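Local coordinates for protein oxidoreductase, Gfo/Idh/MocA family (Vibrio cholerae, PDB 1XEA) that probably carries out nicotinamide-dependent oxidation or reduction, joining a Rossmann-type nucleotide-binding domain to a large mixed beta-sheet domain, at residues Ala143-Arg148 against Ser229-Ala234; Gln131-Leu136 against Tyr235-Phe240; Val175-Gln180 against Thr209-Ser214. One frame throughout, in Å; residues are numbered along the deposited sequence.

How the contacts relate
All three contacts belong to the mixed-sheet domain and show how a sheet and the elements lying on it share residues. Contact 1 joins strands 146-152 and 223-230; contact 2 lays the 131-136 segment on strand 233-237, the next strand over, and their centres are about 11 Å apart. Glu135 ties them together, OE1 to Tyr230 OH at 2.6 Å and OE2 to Ala143 N at 3.1 Å. Contact 3 reaches contact 1 from strand 209-216, with Thr209 OG1 2.6 Å from Leu144 O, while Leu177 meets Leu147 and Leu136. A bound nickel ion lies about 5 Å from the Tyr230 side chain and about 7 Å from that of Leu133.

Contact 1: residues Ala143-Arg148 against Ser229-Ala234; sequences ALRSLR and SYDNVA
A classic beta bulge marks the entry to strand 146-152, where Arg145 and Ser146 both face Ser229 of the antiparallel strand 223-230. One acceptor, Ser229 O, gathers two amides: Arg145 N at 2.7 Å, in the carbonyl plane, and Ser146 N at 3.2 Å, above that plane. The return bond from Ser229 N to Ser146 O spans 2.9 Å and is nearly straight at the hydrogen (168°), making Ser146 and Ser229 a hydrogen-bonded pair. Their side chains leave on the same face of the sheet, and the two OG atoms of Ser146 and Ser229 are hydrogen-bonded at 2.9 Å.

Arg145 is bent at chi2 (-62°) and crosses Asp231 obliquely. Its NE meets Asp231 OD2 at 3.3 Å in a salt bridge, near the guanidinium plane but above that of the carboxylate, the two planes being 57° apart. A water donates to Ala143 O and bonds weakly to Asp231 N and OD2.

Tyr230 presents one ring face to Leu144, whose CD2 makes a CH-pi contact 3.7 Å from the ring centroid, while Ala143 CB lies at the ring edge. Tyr230 OH is hydrogen-bonded to Glu135 OE1. The arrangement is a bulged strand pairing beside a tight beta hairpin, in which Tyr230 N bonds Val233 O where the chain reverses through Asp231 and Asn232 into strand 233-237.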
ATOM      1  N   ALA A 143     -27.071   1.872  -9.105  1.00 36.35           N
ATOM      2  CA  ALA A 143     -27.097   1.602  -7.679  1.00 35.53           C
ATOM      3  C   ALA A 143     -26.103   2.470  -6.914  1.00 34.99           C
ATOM      4  O   ALA A 143     -26.014   2.388  -5.689  1.00 34.34           O
ATOM      5  CB  ALA A 143     -26.810   0.129  -7.430  1.00 33.77           C
ATOM      6  N   LEU A 144     -25.356   3.300  -7.634  1.00 34.14           N
ATOM      7  CA  LEU A 144     -24.359   4.169  -7.008  1.00 34.53           C
ATOM      8  C   LEU A 144     -24.926   5.055  -5.907  1.00 35.12           C
ATOM      9  O   LEU A 144     -25.803   5.876  -6.159  1.00 35.87           O
ATOM     10  CB  LEU A 144     -23.690   5.060  -8.061  1.00 33.19           C
ATOM     11  CG  LEU A 144     -22.513   4.469  -8.831  1.00 34.43           C
ATOM     12  CD1 LEU A 144     -21.987   5.491  -9.839  1.00 32.39           C
ATOM     13  CD2 LEU A 144     -21.419   4.073  -7.858  1.00 32.63           C
ATOM     14  N   ARG A 145     -24.427   4.889  -4.688  1.00 35.53           N
ATOM     15  CA  ARG A 145     -24.889   5.719  -3.584  1.00 37.08           C
ATOM     16  C   ARG A 145     -24.012   6.960  -3.502  1.00 35.06           C
ATOM     17  O   ARG A 145     -24.361   7.939  -2.847  1.00 35.99           O
ATOM     18  CB  ARG A 145     -24.846   4.951  -2.261  1.00 39.04           C
ATOM     19  CG  ARG A 145     -25.810   3.784  -2.206  1.00 43.68           C
ATOM     20  CD  ARG A 145     -27.249   4.257  -2.329  1.00 47.46           C
ATOM     21  NE  ARG A 145     -28.159   3.171  -2.700  1.00 51.01           N
ATOM     22  CZ  ARG A 145     -28.841   3.122  -3.844  1.00 52.66           C
ATOM     23  NH1 ARG A 145     -28.716   4.104  -4.731  1.00 52.27           N
ATOM     24  NH2 ARG A 145     -29.649   2.093  -4.097  1.00 51.69           N
ATOM     25  N   SER A 146     -22.870   6.909  -4.176  1.00 34.73           N
ATOM     26  CA  SER A 146     -21.945   8.033  -4.208  1.00 35.27           C
ATOM     27  C   SER A 146     -20.792   7.737  -5.172  1.00 33.61           C
ATOM     28  O   SER A 146     -20.452   6.578  -5.422  1.00 33.22           O
ATOM     29  CB  SER A 146     -21.413   8.335  -2.795  1.00 36.51           C
ATOM     30  OG  SER A 146     -20.137   7.757  -2.568  1.00 41.69           O
ATOM     31  N   LEU A 147     -20.219   8.793  -5.729  1.00 31.36           N
ATOM     32  CA  LEU A 147     -19.103   8.678  -6.653  1.00 31.20           C
ATOM     33  C   LEU A 147     -18.290   9.967  -6.540  1.00 33.43           C
ATOM     34  O   LEU A 147     -18.808  11.055  -6.788  1.00 34.52           O
ATOM     35  CB  LEU A 147     -19.600   8.492  -8.093  1.00 27.28           C
ATOM     36  CG  LEU A 147     -18.524   8.500  -9.192  1.00 24.80           C
ATOM     37  CD1 LEU A 147     -17.642   7.276  -9.055  1.00 24.17           C
ATOM     38  CD2 LEU A 147     -19.165   8.553 -10.563  1.00 21.53           C
ATOM     39  N   ARG A 148     -17.025   9.842  -6.154  1.00 34.82           N
ATOM     40  CA  ARG A 148     -16.154  10.997  -5.991  1.00 34.96           C
ATOM     41  C   ARG A 148     -14.951  10.898  -6.904  1.00 36.45           C
ATOM     42  O   ARG A 148     -14.177   9.939  -6.845  1.00 38.67           O
ATOM     43  CB  ARG A 148     -15.680  11.103  -4.541  1.00 34.61           C
ATOM     44  CG  ARG A 148     -14.678  12.219  -4.290  1.00 35.63           C
ATOM     45  CD  ARG A 148     -14.397  12.371  -2.806  1.00 36.17           C
ATOM     46  NE  ARG A 148     -13.656  11.249  -2.254  1.00 38.93           N
ATOM     47  CZ  ARG A 148     -13.757  10.830  -0.995  1.00 41.45           C
ATOM     48  NH1 ARG A 148     -14.579  11.442  -0.146  1.00 40.38           N
ATOM     49  NH2 ARG A 148     -13.026   9.795  -0.588  1.00 42.66           N
ATOM     50  N   SER A 229     -19.261   4.257  -4.254  1.00 32.83           N
ATOM     51  CA  SER A 229     -19.850   3.449  -3.209  1.00 33.94           C
ATOM     52  C   SER A 229     -21.276   3.039  -3.529  1.00 33.84           C
ATOM     53  O   SER A 229     -22.033   3.776  -4.160  1.00 33.88           O
ATOM     54  CB  SER A 229     -19.799   4.178  -1.870  1.00 34.24           C
ATOM     55  OG  SER A 229     -20.873   5.083  -1.747  1.00 39.38           O
ATOM     56  N   TYR A 230     -21.617   1.837  -3.091  1.00 34.01           N
ATOM     57  CA  TYR A 230     -22.938   1.272  -3.279  1.00 33.33           C
ATOM     58  C   TYR A 230     -23.363   0.853  -1.891  1.00 34.09           C
ATOM     59  O   TYR A 230     -22.786   1.304  -0.902  1.00 36.26           O
ATOM     60  CB  TYR A 230     -22.863   0.046  -4.179  1.00 32.22           C
ATOM     61  CG  TYR A 230     -22.316   0.323  -5.556  1.00 31.60           C
ATOM     62  CD1 TYR A 230     -20.944   0.457  -5.774  1.00 31.62           C
ATOM     63  CD2 TYR A 230     -23.173   0.446  -6.647  1.00 30.97           C
ATOM     64  CE1 TYR A 230     -20.447   0.703  -7.048  1.00 33.12           C
ATOM     65  CE2 TYR A 230     -22.683   0.694  -7.922  1.00 32.27           C
ATOM     66  CZ  TYR A 230     -21.325   0.818  -8.117  1.00 31.78           C
ATOM     67  OH  TYR A 230     -20.847   1.046  -9.383  1.00 33.70           O
ATOM     68  N   ASP A 231     -24.363  -0.008  -1.790  1.00 33.88           N
ATOM     69  CA  ASP A 231     -24.753  -0.446  -0.463  1.00 35.33           C
ATOM     70  C   ASP A 231     -23.820  -1.567  -0.043  1.00 33.88           C
ATOM     71  O   ASP A 231     -23.741  -2.596  -0.701  1.00 32.43           O
ATOM     72  CB  ASP A 231     -26.215  -0.903  -0.432  1.00 40.29           C
ATOM     73  CG  ASP A 231     -27.192   0.260  -0.594  1.00 45.35           C
ATOM     74  OD1 ASP A 231     -27.063   1.274   0.152  1.00 48.04           O
ATOM     75  OD2 ASP A 231     -28.090   0.158  -1.468  1.00 47.45           O
ATOM     76  N   ASN A 232     -23.093  -1.338   1.047  1.00 33.88           N
ATOM     77  CA  ASN A 232     -22.144  -2.304   1.602  1.00 31.79           C
ATOM     78  C   ASN A 232     -21.041  -2.700   0.656  1.00 30.66           C
ATOM     79  O   ASN A 232     -20.394  -3.733   0.835  1.00 30.75           O
ATOM     80  CB  ASN A 232     -22.864  -3.552   2.090  1.00 32.59           C
ATOM     81  CG  ASN A 232     -23.756  -3.261   3.277  1.00 35.49           C
ATOM     82  OD1 ASN A 232     -23.364  -2.549   4.208  1.00 34.64           O
ATOM     83  ND2 ASN A 232     -24.960  -3.809   3.256  1.00 39.31           N
ATOM     84  N   VAL A 233     -20.819  -1.868  -0.351  1.00 28.70           N
ATOM     85  CA  VAL A 233     -19.765  -2.135  -1.302  1.00 26.98           C
ATOM     86  C   VAL A 233     -19.133  -0.819  -1.691  1.00 26.84           C
ATOM     87  O   VAL A 233     -19.827   0.181  -1.850  1.00 27.15           O
ATOM     88  CB  VAL A 233     -20.303  -2.850  -2.549  1.00 26.50           C
ATOM     89  CG1 VAL A 233     -19.132  -3.247  -3.441  1.00 24.65           C
ATOM     90  CG2 VAL A 233     -21.097  -4.103  -2.142  1.00 25.49           C
ATOM     91  N   ALA A 234     -17.814  -0.814  -1.821  1.00 26.01           N
ATOM     92  CA  ALA A 234     -17.108   0.399  -2.191  1.00 26.18           C
ATOM     93  C   ALA A 234     -15.861   0.052  -2.995  1.00 26.98           C
ATOM     94  O   ALA A 234     -15.424  -1.100  -3.005  1.00 27.07           O
ATOM     95  CB  ALA A 234     -16.739   1.187  -0.938  1.00 23.67           C
TER
HETATM   96  O   HOH W   1     -26.066   0.586  -3.727  1.00 34.65           O

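Contact 2: residues Gln131-Leu136 against Tyr235-Phe240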
ATOM      1  N   GLN A 131     -15.145  -1.809 -16.069  1.00 36.92           N
ATOM      2  CA  GLN A 131     -15.204  -3.252 -15.889  1.00 38.01           C
ATOM      3  C   GLN A 131     -15.846  -3.606 -14.566  1.00 37.66           C
ATOM      4  O   GLN A 131     -16.576  -4.590 -14.462  1.00 37.92           O
ATOM      5  CB  GLN A 131     -13.808  -3.849 -15.932  1.00 41.25           C
ATOM      6  CG  GLN A 131     -13.750  -5.267 -15.407  1.00 47.76           C
ATOM      7  CD  GLN A 131     -12.337  -5.833 -15.442  1.00 54.66           C
ATOM      8  OE1 GLN A 131     -12.040  -6.842 -14.781  1.00 56.71           O
ATOM      9  NE2 GLN A 131     -11.452  -5.188 -16.225  1.00 55.56           N
ATOM     10  N   HIS A 132     -15.569  -2.794 -13.556  1.00 36.51           N
ATOM     11  CA  HIS A 132     -16.103  -3.023 -12.225  1.00 35.84           C
ATOM     12  C   HIS A 132     -17.374  -2.223 -11.939  1.00 36.99           C
ATOM     13  O   HIS A 132     -18.318  -2.747 -11.346  1.00 39.89           O
ATOM     14  CB  HIS A 132     -15.022  -2.707 -11.182  1.00 33.17           C
ATOM     15  CG  HIS A 132     -13.876  -3.673 -11.188  1.00 31.10           C
ATOM     16  ND1 HIS A 132     -13.942  -4.910 -10.584  1.00 30.65           N
ATOM     17  CD2 HIS A 132     -12.646  -3.595 -11.751  1.00 31.48           C
ATOM     18  CE1 HIS A 132     -12.803  -5.552 -10.773  1.00 30.36           C
ATOM     19  NE2 HIS A 132     -11.999  -4.778 -11.479  1.00 30.17           N
ATOM     20  N   LEU A 133     -17.406  -0.963 -12.366  1.00 37.22           N
ATOM     21  CA  LEU A 133     -18.569  -0.101 -12.142  1.00 37.11           C
ATOM     22  C   LEU A 133     -19.382   0.077 -13.429  1.00 37.58           C
ATOM     23  O   LEU A 133     -19.058   0.921 -14.262  1.00 37.60           O
ATOM     24  CB  LEU A 133     -18.092   1.253 -11.622  1.00 35.97           C
ATOM     25  CG  LEU A 133     -17.011   1.168 -10.545  1.00 35.70           C
ATOM     26  CD1 LEU A 133     -16.467   2.556 -10.267  1.00 34.66           C
ATOM     27  CD2 LEU A 133     -17.580   0.536  -9.292  1.00 34.76           C
ATOM     28  N   SER A 134     -20.446  -0.713 -13.578  1.00 38.21           N
ATOM     29  CA  SER A 134     -21.287  -0.658 -14.778  1.00 37.30           C
ATOM     30  C   SER A 134     -21.929   0.711 -14.998  1.00 36.38           C
ATOM     31  O   SER A 134     -22.134   1.136 -16.136  1.00 35.80           O
ATOM     32  CB  SER A 134     -22.370  -1.747 -14.726  1.00 39.12           C
ATOM     33  OG  SER A 134     -23.129  -1.702 -13.527  1.00 41.68           O
ATOM     34  N   GLU A 135     -22.247   1.388 -13.901  1.00 35.95           N
ATOM     35  CA  GLU A 135     -22.833   2.707 -13.972  1.00 35.20           C
ATOM     36  C   GLU A 135     -21.948   3.629 -14.827  1.00 34.99           C
ATOM     37  O   GLU A 135     -22.450   4.511 -15.513  1.00 36.71           O
ATOM     38  CB  GLU A 135     -22.998   3.300 -12.573  1.00 36.34           C
ATOM     39  CG  GLU A 135     -24.170   2.751 -11.740  1.00 39.39           C
ATOM     40  CD  GLU A 135     -23.995   1.304 -11.268  1.00 41.28           C
ATOM     41  OE1 GLU A 135     -22.843   0.844 -11.088  1.00 41.43           O
ATOM     42  OE2 GLU A 135     -25.031   0.633 -11.055  1.00 43.54           O
ATOM     43  N   LEU A 136     -20.635   3.447 -14.799  1.00 33.17           N
ATOM     44  CA  LEU A 136     -19.810   4.310 -15.618  1.00 33.64           C
ATOM     45  C   LEU A 136     -19.875   3.882 -17.064  1.00 34.88           C
ATOM     46  O   LEU A 136     -19.932   4.720 -17.967  1.00 35.98           O
ATOM     47  CB  LEU A 136     -18.355   4.326 -15.151  1.00 31.72           C
ATOM     48  CG  LEU A 136     -18.092   5.188 -13.919  1.00 30.39           C
ATOM     49  CD1 LEU A 136     -16.619   5.180 -13.626  1.00 29.93           C
ATOM     50  CD2 LEU A 136     -18.588   6.608 -14.135  1.00 31.02           C
ATOM     51  N   TYR A 235     -15.322   1.051  -3.698  1.00 26.80           N
ATOM     52  CA  TYR A 235     -14.103   0.920  -4.510  1.00 26.54           C
ATOM     53  C   TYR A 235     -13.317   2.216  -4.413  1.00 27.62           C
ATOM     54  O   TYR A 235     -13.894   3.293  -4.297  1.00 28.16           O
ATOM     55  CB  TYR A 235     -14.412   0.728  -5.993  1.00 26.23           C
ATOM     56  CG  TYR A 235     -15.093  -0.553  -6.372  1.00 27.06           C
ATOM     57  CD1 TYR A 235     -16.465  -0.713  -6.201  1.00 26.83           C
ATOM     58  CD2 TYR A 235     -14.365  -1.611  -6.928  1.00 28.62           C
ATOM     59  CE1 TYR A 235     -17.101  -1.893  -6.573  1.00 26.94           C
ATOM     60  CE2 TYR A 235     -14.987  -2.797  -7.302  1.00 28.79           C
ATOM     61  CZ  TYR A 235     -16.356  -2.931  -7.122  1.00 28.52           C
ATOM     62  OH  TYR A 235     -16.977  -4.105  -7.474  1.00 30.49           O
ATOM     63  N   LEU A 236     -12.000   2.119  -4.496  1.00 29.60           N
ATOM     64  CA  LEU A 236     -11.161   3.307  -4.445  1.00 30.39           C
ATOM     65  C   LEU A 236      -9.975   3.073  -5.353  1.00 31.24           C
ATOM     66  O   LEU A 236      -9.079   2.302  -5.023  1.00 32.67           O
ATOM     67  CB  LEU A 236     -10.658   3.568  -3.029  1.00 30.75           C
ATOM     68  CG  LEU A 236     -10.133   4.974  -2.684  1.00 30.06           C
ATOM     69  CD1 LEU A 236      -9.292   4.851  -1.426  1.00 31.36           C
ATOM     70  CD2 LEU A 236      -9.313   5.564  -3.799  1.00 26.42           C
ATOM     71  N   PHE A 237      -9.970   3.739  -6.501  1.00 31.49           N
ATOM     72  CA  PHE A 237      -8.872   3.589  -7.442  1.00 33.18           C
ATOM     73  C   PHE A 237      -7.877   4.733  -7.292  1.00 35.63           C
ATOM     74  O   PHE A 237      -8.256   5.901  -7.383  1.00 38.16           O
ATOM     75  CB  PHE A 237      -9.400   3.557  -8.871  1.00 31.40           C
ATOM     76  CG  PHE A 237     -10.360   2.443  -9.135  1.00 31.59           C
ATOM     77  CD1 PHE A 237     -11.730   2.654  -9.062  1.00 30.60           C
ATOM     78  CD2 PHE A 237      -9.895   1.185  -9.496  1.00 31.01           C
ATOM     79  CE1 PHE A 237     -12.632   1.624  -9.362  1.00 28.72           C
ATOM     80  CE2 PHE A 237     -10.783   0.144  -9.798  1.00 28.57           C
ATOM     81  CZ  PHE A 237     -12.152   0.365  -9.731  1.00 29.27           C
ATOM     82  N   ASP A 238      -6.612   4.393  -7.058  1.00 35.84           N
ATOM     83  CA  ASP A 238      -5.549   5.390  -6.897  1.00 35.90           C
ATOM     84  C   ASP A 238      -4.862   5.685  -8.234  1.00 33.71           C
ATOM     85  O   ASP A 238      -3.929   6.489  -8.307  1.00 33.82           O
ATOM     86  CB  ASP A 238      -4.515   4.896  -5.874  1.00 37.63           C
ATOM     87  CG  ASP A 238      -4.115   3.457  -6.111  1.00 41.39           C
ATOM     88  OD1 ASP A 238      -4.975   2.559  -5.977  1.00 43.63           O
ATOM     89  OD2 ASP A 238      -2.944   3.207  -6.445  1.00 46.99           O
ATOM     90  N   SER A 239      -5.320   5.017  -9.284  1.00 31.23           N
ATOM     91  CA  SER A 239      -4.779   5.216 -10.618  1.00 29.52           C
ATOM     92  C   SER A 239      -5.718   4.530 -11.611  1.00 30.95           C
ATOM     93  O   SER A 239      -6.815   4.099 -11.247  1.00 32.37           O
ATOM     94  CB  SER A 239      -3.374   4.617 -10.742  1.00 25.81           C
ATOM     95  OG  SER A 239      -3.404   3.210 -10.841  1.00 22.83           O
ATOM     96  N   PHE A 240      -5.289   4.426 -12.862  1.00 30.26           N
ATOM     97  CA  PHE A 240      -6.100   3.773 -13.860  1.00 29.50           C
ATOM     98  C   PHE A 240      -5.782   2.284 -13.935  1.00 29.95           C
ATOM     99  O   PHE A 240      -6.461   1.550 -14.634  1.00 30.48           O
ATOM    100  CB  PHE A 240      -5.885   4.435 -15.226  1.00 30.97           C
ATOM    101  CG  PHE A 240      -6.317   5.871 -15.277  1.00 33.61           C
ATOM    102  CD1 PHE A 240      -5.402   6.871 -15.590  1.00 32.25           C
ATOM    103  CD2 PHE A 240      -7.630   6.233 -14.951  1.00 33.78           C
ATOM    104  CE1 PHE A 240      -5.788   8.212 -15.574  1.00 32.45           C
ATOM    105  CE2 PHE A 240      -8.029   7.577 -14.932  1.00 33.44           C
ATOM    106  CZ  PHE A 240      -7.106   8.572 -15.240  1.00 32.65           C
TER
HETATM  107  O   HOH W   2     -16.050  -5.810  -9.149  1.00 39.95           O
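His132, Leu133, Tyr235 and Phe237 all place CG anti to the carbonyl carbon and beside the backbone N, and this shared choice brings two aromatic rings of a strand against two consecutive residues at a break between helices. Leu133 has chi1 at -44° and an extended chi2 of 171°, so that its forked tip divides between the rings. CD2 lies over one face of Tyr235, offset toward the rim, 3.5 Å from Tyr235 CD1; its distance of 3.9 Å to the centroid of the Tyr235 ring makes this a CH-pi contact. The other branch behaves differently: Leu133 CD1 comes to the edge of Phe237, near the ring plane, 4.0 Å from Phe237 CE1. Both approaches are tip to tip, and one leucine touches two rings, a face with one methyl and an edge with the other.

His132 crosses Tyr235 at about a right angle, its CB 3.9 Å from Tyr235 CE2. The rings themselves meet obliquely, with planes 47° apart. Their polar ends are joined through a single water, 2.7 Å from His132 ND1 and 2.6 Å from Tyr235 OH; the water lies at the edge of the His132 ring, in its plane. This bridge would help to hold the imidazole, whereas the turn of the Tyr235 ring is bounded by Leu133 CD2 on its face.

Leu133 occupies the N-cap position of helix 134-138, and its O accepts a bond of 3.0 Å from Leu136 N. Tyr129 and Leu128 of the preceding helix 127-132 also pack on Phe237, while Ala228 and Tyr230 of strand 223-230 touch Leu133. The helical break thus rests on strands 223-230 and 233-237, and Tyr235 also meets Met245 and Arg247 of strand 242-247.

Contact 3: residues Val175-Gln180 against Thr209-Ser214; sequences VNLSRQ and TLLHAS
Asn176 ND2 is gripped by two acceptors, Gln180 O at 3.3 Å and Ser295 OG on the C-terminal helix 286-311. Asn176 is the centre of an inverse gamma turn, in which Leu177 N bonds Val175 O at 2.7 Å, where the chain leaves helix 160-175 beside the mixed sheet. The other end of the same amide is held by one excellent bond: Gln180 N donates to Asn176 OD1 at 2.7 Å, on a lone pair and almost perfectly straight (177°). This two-sided link closes the turn 176-180 and should fix the amide's rotation.

The turn sets apolar groups on strand 209-216. Leu211, with CG anti to the carbonyl carbon, extends from the strand toward the turn, and its CD1 lies 3.9 Å from both Leu177 N and Ser178 OG. That hydroxyl is bonded in turn to Thr206 and Trp204 of the adjoining strand. At this strand the sheet has helix 160-175 on one side, Phe168 and Leu172 packing on Ala213, whereas Leu210, whose CB points away from the turn, packs on Arg199 of the second subunit.

The Val175 and Leu211 side chains run alongside one another, pointing opposite ways. With Val175 CG1 anti to the backbone N (chi1 174°), this methyl reaches the base of the Leu211 side chain, 3.3 Å from Leu211 CB, and the backbone at His212 N, 3.4 Å away.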
ATOM      1  N   VAL A 175     -18.213  12.502 -13.553  1.00 34.54           N
ATOM      2  CA  VAL A 175     -19.125  12.276 -12.458  1.00 35.76           C
ATOM      3  C   VAL A 175     -20.547  12.665 -12.812  1.00 36.79           C
ATOM      4  O   VAL A 175     -21.492  12.224 -12.167  1.00 35.99           O
ATOM      5  CB  VAL A 175     -18.664  13.088 -11.245  1.00 37.13           C
ATOM      6  CG1 VAL A 175     -19.673  12.995 -10.146  1.00 41.86           C
ATOM      7  CG2 VAL A 175     -17.318  12.567 -10.759  1.00 38.75           C
ATOM      8  N   ASN A 176     -20.684  13.487 -13.853  1.00 39.96           N
ATOM      9  CA  ASN A 176     -21.977  13.998 -14.316  1.00 41.17           C
ATOM     10  C   ASN A 176     -22.880  12.929 -14.944  1.00 42.25           C
ATOM     11  O   ASN A 176     -23.223  12.990 -16.121  1.00 40.14           O
ATOM     12  CB  ASN A 176     -21.730  15.129 -15.311  1.00 41.81           C
ATOM     13  CG  ASN A 176     -22.948  15.982 -15.524  1.00 43.69           C
ATOM     14  OD1 ASN A 176     -24.020  15.691 -14.995  1.00 46.36           O
ATOM     15  ND2 ASN A 176     -22.795  17.052 -16.287  1.00 43.76           N
ATOM     16  N   LEU A 177     -23.279  11.963 -14.126  1.00 45.72           N
ATOM     17  CA  LEU A 177     -24.109  10.858 -14.569  1.00 48.52           C
ATOM     18  C   LEU A 177     -25.602  11.168 -14.511  1.00 51.85           C
ATOM     19  O   LEU A 177     -26.430  10.320 -14.839  1.00 51.96           O
ATOM     20  CB  LEU A 177     -23.803   9.639 -13.703  1.00 47.02           C
ATOM     21  CG  LEU A 177     -22.338   9.194 -13.636  1.00 45.95           C
ATOM     22  CD1 LEU A 177     -22.144   8.295 -12.440  1.00 44.69           C
ATOM     23  CD2 LEU A 177     -21.933   8.491 -14.923  1.00 44.53           C
ATOM     24  N   SER A 178     -25.948  12.376 -14.081  1.00 55.57           N
ATOM     25  CA  SER A 178     -27.349  12.775 -13.969  1.00 58.13           C
ATOM     26  C   SER A 178     -27.689  13.920 -14.922  1.00 59.62           C
ATOM     27  O   SER A 178     -28.782  14.490 -14.865  1.00 60.04           O
ATOM     28  CB  SER A 178     -27.642  13.223 -12.538  1.00 59.72           C
ATOM     29  OG  SER A 178     -27.034  14.478 -12.268  1.00 60.36           O
ATOM     30  N   ARG A 179     -26.739  14.258 -15.787  1.00 61.48           N
ATOM     31  CA  ARG A 179     -26.910  15.346 -16.740  1.00 62.69           C
ATOM     32  C   ARG A 179     -27.270  16.617 -15.990  1.00 62.01           C
ATOM     33  O   ARG A 179     -28.378  17.135 -16.122  1.00 61.65           O
ATOM     34  CB  ARG A 179     -28.004  15.024 -17.758  1.00 65.79           C
ATOM     35  CG  ARG A 179     -27.785  13.732 -18.520  1.00 71.67           C
ATOM     36  CD  ARG A 179     -28.661  13.682 -19.765  1.00 78.39           C
ATOM     37  NE  ARG A 179     -30.027  14.182 -19.534  1.00 86.06           N
ATOM     38  CZ  ARG A 179     -30.441  15.438 -19.744  1.00 88.33           C
ATOM     39  NH1 ARG A 179     -29.593  16.355 -20.193  1.00 89.64           N
ATOM     40  NH2 ARG A 179     -31.713  15.772 -19.534  1.00 88.32           N
ATOM     41  N   GLN A 180     -26.327  17.099 -15.189  1.00 61.93           N
ATOM     42  CA  GLN A 180     -26.500  18.318 -14.406  1.00 62.10           C
ATOM     43  C   GLN A 180     -26.067  19.459 -15.328  1.00 61.93           C
ATOM     44  O   GLN A 180     -24.939  19.474 -15.813  1.00 60.89           O
ATOM     45  CB  GLN A 180     -25.605  18.259 -13.165  1.00 61.94           C
ATOM     46  CG  GLN A 180     -25.963  19.219 -12.042  1.00 63.63           C
ATOM     47  CD  GLN A 180     -27.338  18.945 -11.441  1.00 65.81           C
ATOM     48  OE1 GLN A 180     -27.824  17.802 -11.431  1.00 66.24           O
ATOM     49  NE2 GLN A 180     -27.967  19.992 -10.919  1.00 66.52           N
ATOM     50  N   THR A 209     -28.092   9.292  -5.252  1.00 46.02           N
ATOM     51  CA  THR A 209     -26.687   9.288  -5.611  1.00 44.65           C
ATOM     52  C   THR A 209     -26.018  10.625  -5.360  1.00 41.84           C
ATOM     53  O   THR A 209     -26.523  11.659  -5.773  1.00 41.54           O
ATOM     54  CB  THR A 209     -26.514   8.938  -7.092  1.00 45.88           C
ATOM     55  OG1 THR A 209     -27.212   7.719  -7.378  1.00 47.26           O
ATOM     56  CG2 THR A 209     -25.040   8.772  -7.426  1.00 46.01           C
ATOM     57  N   LEU A 210     -24.882  10.609  -4.682  1.00 39.95           N
ATOM     58  CA  LEU A 210     -24.178  11.845  -4.426  1.00 39.08           C
ATOM     59  C   LEU A 210     -22.962  11.894  -5.340  1.00 37.48           C
ATOM     60  O   LEU A 210     -22.082  11.030  -5.268  1.00 36.12           O
ATOM     61  CB  LEU A 210     -23.757  11.921  -2.962  1.00 41.38           C
ATOM     62  CG  LEU A 210     -22.899  13.127  -2.549  1.00 44.21           C
ATOM     63  CD1 LEU A 210     -23.710  14.413  -2.521  1.00 44.20           C
ATOM     64  CD2 LEU A 210     -22.317  12.845  -1.174  1.00 46.50           C
ATOM     65  N   LEU A 211     -22.939  12.900  -6.214  1.00 36.45           N
ATOM     66  CA  LEU A 211     -21.859  13.102  -7.180  1.00 34.22           C
ATOM     67  C   LEU A 211     -20.897  14.168  -6.667  1.00 34.46           C
ATOM     68  O   LEU A 211     -21.319  15.136  -6.037  1.00 34.93           O
ATOM     69  CB  LEU A 211     -22.460  13.506  -8.529  1.00 30.23           C
ATOM     70  CG  LEU A 211     -23.504  12.502  -9.025  1.00 29.69           C
ATOM     71  CD1 LEU A 211     -23.995  12.855 -10.420  1.00 30.42           C
ATOM     72  CD2 LEU A 211     -22.879  11.125  -9.031  1.00 30.32           C
ATOM     73  N   HIS A 212     -19.606  13.996  -6.933  1.00 35.16           N
ATOM     74  CA  HIS A 212     -18.613  14.948  -6.440  1.00 35.67           C
ATOM     75  C   HIS A 212     -17.360  15.034  -7.302  1.00 35.03           C
ATOM     76  O   HIS A 212     -16.687  14.029  -7.546  1.00 34.33           O
ATOM     77  CB  HIS A 212     -18.222  14.569  -5.006  1.00 37.47           C
ATOM     78  CG  HIS A 212     -17.295  15.543  -4.338  1.00 41.63           C
ATOM     79  ND1 HIS A 212     -16.755  15.316  -3.089  1.00 42.75           N
ATOM     80  CD2 HIS A 212     -16.822  16.749  -4.736  1.00 42.24           C
ATOM     81  CE1 HIS A 212     -15.992  16.339  -2.745  1.00 42.15           C
ATOM     82  NE2 HIS A 212     -16.016  17.222  -3.728  1.00 42.11           N
ATOM     83  N   ALA A 213     -17.053  16.246  -7.754  1.00 34.18           N
ATOM     84  CA  ALA A 213     -15.871  16.499  -8.573  1.00 34.26           C
ATOM     85  C   ALA A 213     -14.974  17.406  -7.747  1.00 33.92           C
ATOM     86  O   ALA A 213     -15.391  18.472  -7.311  1.00 34.67           O
ATOM     87  CB  ALA A 213     -16.257  17.172  -9.881  1.00 34.75           C
ATOM     88  N   SER A 214     -13.738  16.974  -7.548  1.00 33.38           N
ATOM     89  CA  SER A 214     -12.790  17.697  -6.729  1.00 32.48           C
ATOM     90  C   SER A 214     -11.447  17.865  -7.450  1.00 35.19           C
ATOM     91  O   SER A 214     -10.885  16.910  -7.995  1.00 35.49           O
ATOM     92  CB  SER A 214     -12.632  16.915  -5.422  1.00 30.12           C
ATOM     93  OG  SER A 214     -11.592  17.383  -4.601  1.00 30.31           O
TER